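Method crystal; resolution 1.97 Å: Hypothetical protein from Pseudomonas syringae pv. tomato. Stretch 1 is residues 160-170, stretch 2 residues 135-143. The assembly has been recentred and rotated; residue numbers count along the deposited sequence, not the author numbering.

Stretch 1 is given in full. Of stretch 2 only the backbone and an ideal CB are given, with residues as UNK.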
# COMPACT_ATOMS: atom_id res chain seq x y z
N PHE A 160 7.25 11.68 2.94
CA PHE A 160 6.70 12.88 3.50
C PHE A 160 5.44 13.22 2.72
O PHE A 160 5.51 13.53 1.52
CB PHE A 160 7.69 14.05 3.41
CG PHE A 160 8.99 13.80 4.11
CD1 PHE A 160 9.14 14.11 5.45
CD2 PHE A 160 10.07 13.24 3.42
CE1 PHE A 160 10.36 13.87 6.11
CE2 PHE A 160 11.28 13.00 4.06
CZ PHE A 160 11.43 13.32 5.41
N VAL A 161 4.30 13.17 3.40
CA VAL A 161 3.03 13.47 2.76
C VAL A 161 2.53 14.83 3.23
O VAL A 161 2.34 15.05 4.43
CB VAL A 161 1.97 12.39 3.08
CG1 VAL A 161 0.63 12.72 2.40
CG2 VAL A 161 2.47 11.00 2.72
N THR A 162 2.30 15.75 2.28
CA THR A 162 1.68 17.02 2.61
C THR A 162 0.21 16.98 2.20
O THR A 162 -0.12 16.74 1.03
CB THR A 162 2.40 18.23 1.93
OG1 THR A 162 3.80 18.18 2.23
CG2 THR A 162 1.83 19.56 2.43
N ASP A 163 -0.67 17.20 3.16
CA ASP A 163 -2.09 17.32 2.85
C ASP A 163 -2.64 18.64 3.39
O ASP A 163 -1.86 19.55 3.71
CB ASP A 163 -2.86 16.10 3.39
CG ASP A 163 -2.87 16.03 4.92
OD1 ASP A 163 -2.51 17.02 5.62
OD2 ASP A 163 -3.26 14.96 5.43
N ASP A 164 -3.96 18.73 3.54
CA ASP A 164 -4.63 19.93 4.03
C ASP A 164 -4.29 20.31 5.50
O ASP A 164 -4.57 21.41 5.95
CB ASP A 164 -6.14 19.76 3.86
CG ASP A 164 -6.71 18.61 4.70
OD1 ASP A 164 -6.13 17.52 4.70
OD2 ASP A 164 -7.74 18.80 5.38
N ARG A 165 -3.69 19.40 6.24
CA ARG A 165 -3.36 19.66 7.64
C ARG A 165 -1.86 19.77 7.91
O ARG A 165 -1.43 19.97 9.05
CB ARG A 165 -4.00 18.58 8.54
CG ARG A 165 -5.51 18.50 8.33
CD ARG A 165 -6.24 17.91 9.50
NE ARG A 165 -5.94 16.49 9.69
CZ ARG A 165 -6.38 15.78 10.72
NH1 ARG A 165 -6.06 14.50 10.82
NH2 ARG A 165 -7.12 16.37 11.66
N GLY A 166 -1.06 19.64 6.86
CA GLY A 166 0.38 19.89 6.96
C GLY A 166 1.19 18.77 6.36
O GLY A 166 0.66 17.95 5.61
N GLN A 167 2.48 18.76 6.70
CA GLN A 167 3.43 17.76 6.22
C GLN A 167 3.66 16.69 7.27
O GLN A 167 4.10 16.99 8.38
CB GLN A 167 4.77 18.40 5.82
CG GLN A 167 5.67 17.39 5.12
CD GLN A 167 6.91 17.99 4.50
OE1 GLN A 167 6.95 18.21 3.28
NE2 GLN A 167 7.93 18.24 5.31
N HIS A 168 3.42 15.44 6.90
CA HIS A 168 3.48 14.34 7.85
C HIS A 168 4.55 13.36 7.41
O HIS A 168 4.58 12.95 6.25
CB HIS A 168 2.12 13.63 7.90
CG HIS A 168 0.96 14.58 8.07
ND1 HIS A 168 0.10 14.90 7.04
CD2 HIS A 168 0.56 15.30 9.14
CE1 HIS A 168 -0.80 15.76 7.48
NE2 HIS A 168 -0.55 16.02 8.75
N GLU A 169 5.42 12.98 8.35
CA GLU A 169 6.54 12.10 8.05
C GLU A 169 6.16 10.65 8.31
O GLU A 169 5.82 10.28 9.43
CB GLU A 169 7.78 12.50 8.88
CG GLU A 169 8.94 11.50 8.75
CD GLU A 169 10.30 12.02 9.24
OE1 GLU A 169 10.40 13.19 9.67
OE2 GLU A 169 11.27 11.25 9.18
N VAL A 170 6.21 9.84 7.26
CA VAL A 170 5.90 8.42 7.35
C VAL A 170 7.19 7.62 7.29
O VAL A 170 7.83 7.53 6.25
CB VAL A 170 4.95 7.97 6.21
CG1 VAL A 170 4.66 6.47 6.31
CG2 VAL A 170 3.66 8.80 6.24
N UNK A 135 0.27 6.20 14.62
CA UNK A 135 0.06 7.63 14.89
C UNK A 135 -0.09 8.45 13.61
O UNK A 135 -1.09 9.14 13.45
CB UNK A 135 1.22 8.18 15.72
N UNK A 136 0.86 8.35 12.68
CA UNK A 136 0.79 9.14 11.44
C UNK A 136 -0.32 8.64 10.51
O UNK A 136 -0.94 9.41 9.77
CB UNK A 136 2.13 9.10 10.71
N UNK A 137 -0.58 7.34 10.56
CA UNK A 137 -1.65 6.79 9.76
C UNK A 137 -2.97 7.41 10.20
O UNK A 137 -3.76 7.83 9.36
CB UNK A 137 -1.69 5.27 9.88
N UNK A 138 -3.20 7.51 11.50
CA UNK A 138 -4.46 8.08 11.98
C UNK A 138 -4.65 9.54 11.57
O UNK A 138 -5.75 9.94 11.17
CB UNK A 138 -4.53 7.97 13.50
N UNK A 139 -3.56 10.31 11.65
CA UNK A 139 -3.53 11.70 11.19
C UNK A 139 -3.86 11.82 9.69
O UNK A 139 -4.67 12.67 9.30
CB UNK A 139 -2.15 12.31 11.47
N UNK A 140 -3.21 11.00 8.87
CA UNK A 140 -3.45 11.00 7.42
C UNK A 140 -4.86 10.60 7.03
O UNK A 140 -5.45 11.21 6.14
CB UNK A 140 -2.46 10.06 6.73
N UNK A 141 -5.41 9.60 7.73
CA UNK A 141 -6.65 8.94 7.33
C UNK A 141 -7.94 9.62 7.83
O UNK A 141 -8.98 9.57 7.16
CB UNK A 141 -6.62 7.50 7.83
N UNK A 142 -7.85 10.23 9.01
CA UNK A 142 -8.98 10.77 9.75
C UNK A 142 -9.84 11.68 8.89
O UNK A 142 -9.31 12.61 8.28
CB UNK A 142 -8.49 11.53 10.98
N UNK A 143 -11.14 11.39 8.81
CA UNK A 143 -12.11 12.25 8.09
C UNK A 143 -11.71 12.56 6.65
O UNK A 143 -11.87 13.69 6.16
CB UNK A 143 -12.29 13.57 8.84

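Stretch 1 is a hairpin: strand 160-163, a type I turn from Asp163 to Gly166, and strand 166-170. Stretch 2 is a helix through 141. It runs at 144° to strand 166-170, with axes 8.7 Å apart at closest approach.

Position 135 is helical, and its CA-to-CB bond points sideways. Its ideal CB has nothing of stretch 1 within 5.5 Å. Many side chains would fit, polar ones included. The residue is Asp135. Its OD1 accepts a weak hydrogen bond from the backbone N of the next residue.

Position 136 points toward stretch 1. Its ideal CB lies 4.1 Å from Glu169 O and 4.7 Å from Val170 CG2, and the CB of His168 is also near. The space is shallow and mostly apolar. Ala, Val, Thr or Ile would suit it; a long side chain would have to turn aside. The residue is Val136, chi1 in the p well. Its CG2 lies 3.8 Å from His168 CB and 3.9 Å from Val170 CG2, so one methyl touches both neighbours.

Positions 137 and 138 both point away from stretch 1, which therefore sets no preference at either. They are Leu137 and Glu138, and neither touches the hairpin.

Position 139 points sideways. Its ideal CB lies near the His168 ring and 4.5 Å from Arg165 NH1. The imidazole offers a flat surface, which favours aliphatic carbon; Val, Ile, Leu or Met are plausible. The backbone O is a separate matter. In the model Arg165 NH1 donates a hydrogen bond to the backbone O of 139 at 2.8 Å, though the place of NH1 is less sure; the bond uses the backbone and not the side chain. The residue is Val139. Its CG1 sits over one face of the His168 ring, 3.7 Å from the centroid, in a CH-pi contact.

Position 140 also points sideways, with its ideal CB 5.1 Å from Asp163 OD2. Further out lie the methyls of Val161 and Val170. That leaves room for a side chain longer than valine, with an apolar end: Leu, Met or perhaps Ile. The residue is Leu140, whose end comes nearer than its CB. CD2 reaches Val161 CG1 at 3.6 Å, and CD1 reaches Val170 CG2 at 3.8 Å. The branched end thus spans both strands. One water donates to Leu140 O at 2.8 Å and to Asp163 OD2 at 2.7 Å, linking helix and hairpin.

Position 141 points away and is unconstrained by stretch 1. It is Ala141.

Position 142 is the first to leave helical angles, and it points toward stretch 1. Its ideal CB lies 3.8 Å from Arg165 NH1. By charge alone, Asp or Glu would be the natural guess, and a neutral polar residue would also serve. The deposited residue goes against that guess: it is Lys142. Its NZ lies 3.1 Å from Arg165 NH1. These are two donors of like charge, and no hydrogen bond joins them.

Position 143 has phi/psi of 54/42, a left-handed conformation that suits Gly, Asn or Asp. Stretch 1 is out of contact. The residue is Asp143.

Stretch 2 135-143: DVLEVLAKD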
# COMPACT_ATOMS: atom_id res chain seq x y z
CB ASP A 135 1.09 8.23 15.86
CG ASP A 135 2.55 8.16 15.36
OD1 ASP A 135 2.84 7.65 14.25
OD2 ASP A 135 3.43 8.63 16.11
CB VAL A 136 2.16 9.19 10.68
CG1 VAL A 136 2.58 7.81 10.13
CG2 VAL A 136 2.11 10.23 9.55
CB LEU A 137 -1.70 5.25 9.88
CG LEU A 137 -2.83 4.56 9.15
CD1 LEU A 137 -2.80 4.95 7.66
CD2 LEU A 137 -2.68 3.05 9.34
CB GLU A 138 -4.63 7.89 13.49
CG GLU A 138 -5.14 6.47 13.80
CD GLU A 138 -5.40 6.24 15.28
OE1 GLU A 138 -5.52 7.23 16.03
OE2 GLU A 138 -5.49 5.06 15.68
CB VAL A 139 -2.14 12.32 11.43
CG1 VAL A 139 -1.97 13.61 10.63
CG2 VAL A 139 -1.90 12.56 12.91
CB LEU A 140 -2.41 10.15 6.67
CG LEU A 140 -1.03 10.78 6.53
CD1 LEU A 140 -0.00 9.73 6.10
CD2 LEU A 140 -1.05 11.95 5.52
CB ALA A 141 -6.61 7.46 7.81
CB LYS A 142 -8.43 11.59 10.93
CG LYS A 142 -9.45 12.10 11.91
CD LYS A 142 -8.76 12.48 13.21
CE LYS A 142 -7.67 13.55 13.01
NZ LYS A 142 -6.35 13.27 13.66
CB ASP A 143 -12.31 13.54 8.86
CG ASP A 143 -12.94 13.31 10.22
OD1 ASP A 143 -13.72 12.33 10.36
OD2 ASP A 143 -12.67 14.10 11.14
O HOH W 1 -4.58 12.97 4.21
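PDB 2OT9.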